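PDB 5LQ5: putative phosphonate binding protein for ABC transporter from Prochlorococcus marinus str. MIT 9301, which binds inorganic phosphite tightly, and methylphosphonate and phosphate only very weakly, probably as the solute-binding component of an ABC transporter. Local coordinates for residues A[125-130]-A[201-206]. Sequence-based numbering, arbitrary orientation. Where two conformers were deposited one is given.
With PO3 (phosphite ion), chain B.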
# COMPACT_ATOMS: atom_id res chain seq x y z
N ASN A 125 2.81 -7.16 6.50
CA ASN A 125 2.88 -7.44 5.06
C ASN A 125 2.90 -6.19 4.20
O ASN A 125 2.70 -6.26 2.99
CB ASN A 125 1.72 -8.40 4.67
CG ASN A 125 1.91 -9.80 5.23
OD1 ASN A 125 2.97 -10.36 5.14
ND2 ASN A 125 0.90 -10.33 5.80
N SER A 126 3.20 -5.07 4.82
CA SER A 126 3.32 -3.77 4.09
C SER A 126 4.69 -3.60 3.43
O SER A 126 5.73 -3.87 4.04
CB SER A 126 3.07 -2.59 5.03
OG SER A 126 3.25 -1.37 4.33
N THR A 127 4.67 -3.21 2.17
CA THR A 127 5.88 -2.88 1.43
C THR A 127 6.56 -1.62 2.00
O THR A 127 7.73 -1.66 2.41
CB THR A 127 5.58 -2.67 -0.07
OG1 THR A 127 4.64 -3.69 -0.52
CG2 THR A 127 6.88 -2.76 -0.88
N SER A 128 5.80 -0.53 1.99
CA SER A 128 6.28 0.79 2.43
C SER A 128 6.31 1.01 3.94
O SER A 128 6.98 1.91 4.44
CB SER A 128 5.48 1.88 1.75
OG SER A 128 4.14 1.93 2.21
N GLY A 129 5.59 0.15 4.65
CA GLY A 129 5.48 0.25 6.10
C GLY A 129 6.23 -0.82 6.86
O GLY A 129 6.35 -0.74 8.06
N ARG A 130 6.75 -1.80 6.15
CA ARG A 130 7.49 -2.88 6.83
C ARG A 130 8.66 -3.42 6.03
O ARG A 130 9.79 -3.35 6.50
CB ARG A 130 6.58 -4.03 7.25
CG ARG A 130 7.23 -5.04 8.19
CD ARG A 130 7.98 -6.13 7.45
NE ARG A 130 8.76 -6.95 8.40
CZ ARG A 130 8.27 -7.93 9.15
NH1 ARG A 130 7.01 -8.31 9.04
NH2 ARG A 130 9.06 -8.56 10.03
N PRO A 201 15.39 5.44 -0.21
CA PRO A 201 15.48 5.19 -1.64
C PRO A 201 14.17 4.65 -2.22
O PRO A 201 13.27 4.23 -1.49
CB PRO A 201 16.57 4.12 -1.75
CG PRO A 201 17.41 4.29 -0.54
CD PRO A 201 16.41 4.66 0.52
N GLU A 202 14.10 4.69 -3.54
CA GLU A 202 12.92 4.25 -4.32
C GLU A 202 12.84 2.74 -4.51
O GLU A 202 13.87 2.05 -4.55
CB GLU A 202 12.91 4.88 -5.72
CG GLU A 202 12.84 6.40 -5.72
CD GLU A 202 13.49 7.07 -6.92
OE1 GLU A 202 14.51 6.58 -7.44
OE2 GLU A 202 12.97 8.13 -7.35
N TYR A 203 11.61 2.27 -4.66
CA TYR A 203 11.29 0.86 -4.91
C TYR A 203 9.89 0.81 -5.58
O TYR A 203 9.21 1.82 -5.66
CB TYR A 203 11.35 0.01 -3.59
CG TYR A 203 10.53 0.60 -2.49
CD1 TYR A 203 9.16 0.34 -2.44
CD2 TYR A 203 11.09 1.48 -1.55
CE1 TYR A 203 8.37 0.92 -1.46
CE2 TYR A 203 10.30 2.05 -0.56
CZ TYR A 203 8.93 1.78 -0.54
OH TYR A 203 8.12 2.36 0.41
N VAL A 204 9.47 -0.37 -6.02
CA VAL A 204 8.14 -0.53 -6.67
C VAL A 204 7.09 -0.86 -5.61
O VAL A 204 7.39 -1.56 -4.66
CB VAL A 204 8.14 -1.61 -7.77
CG1 VAL A 204 8.23 -3.01 -7.19
CG2 VAL A 204 6.90 -1.50 -8.61
N ASP A 205 5.85 -0.40 -5.78
CA ASP A 205 4.83 -0.67 -4.76
C ASP A 205 3.45 -1.01 -5.36
O ASP A 205 3.22 -2.16 -5.81
CB ASP A 205 4.81 0.44 -3.70
CG ASP A 205 4.11 -0.00 -2.38
OD1 ASP A 205 3.51 -1.11 -2.34
OD2 ASP A 205 4.25 0.72 -1.36
N TYR A 206 2.50 -0.08 -5.27
CA TYR A 206 1.10 -0.47 -5.43
C TYR A 206 0.72 -0.82 -6.86
O TYR A 206 1.27 -0.28 -7.82
CB TYR A 206 0.17 0.64 -4.95
CG TYR A 206 0.20 0.94 -3.47
CD1 TYR A 206 -0.82 0.49 -2.66
CD2 TYR A 206 1.17 1.73 -2.89
CE1 TYR A 206 -0.87 0.77 -1.31
CE2 TYR A 206 1.16 2.03 -1.52
CZ TYR A 206 0.12 1.57 -0.74
OH TYR A 206 0.15 1.90 0.62
P PO3 B . 2.02 -1.11 1.03
O1 PO3 B . 3.23 -0.14 0.78
O2 PO3 B . 2.33 -2.63 0.75
O3 PO3 B . 1.41 -0.89 2.44
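A phosphite ion mediates much of the meeting between the start of a helix, 125-130, and the irregular segment 201-206, a worked example of anion capture at a helix N-terminus. Ser126, the N-cap, turns its OG anti to its own backbone N (chi1 177°), where it accepts from Gly129 N and donates to phosphite O3 at 2.7 Å. Thr127 grips O2 twice, through a nearly straight N-H bond (167°) and through OG1. Ser128 repeats the double grip on O1 with its N and with OG, its OG standing between its own N and C (chi1 69°), which brings it to the same oxygen as the N-H. The helix end would probably favour the anion's charge. From the other segment Asp205 extends its carboxylate until OD2 lies 2.5 Å from phosphite O1, so close that one of the two probably carries a proton. Asp205 OD1 is held by Gly65 N.

Packing is tightest beside this site: Tyr203 OH, hydrogen-bonded to Ser92, presses to 3.0 Å from Ser128 CB, while Thr127 CG2 lies 4.0 Å from Tyr203 CE1, oblique to that ring. Toward Pro201 and Glu202 the segments part, both residues being exposed, and Val204, partly exposed, has its CB directed away from the helix start. Tyr206 reaches the ion by its phenol end, OH standing 3.6 Å from P and tied to Asp13 and Asn176; a leucine here would remove the ring and its hydroxyl, and would probably cost the pocket the hydrogen bonds to Asp13 and Asn176 and the flat group beside the ion. Tyr46 and His158 add further hydrogen bonds to the ion. The arrangement lies in the interdomain cleft of a periplasmic binding protein, where helix 127-139 meets the linker running from strand 194-199 of one sheet to strand 207-210 of the other, with helices 46-54 and 158-167 beside Ser126.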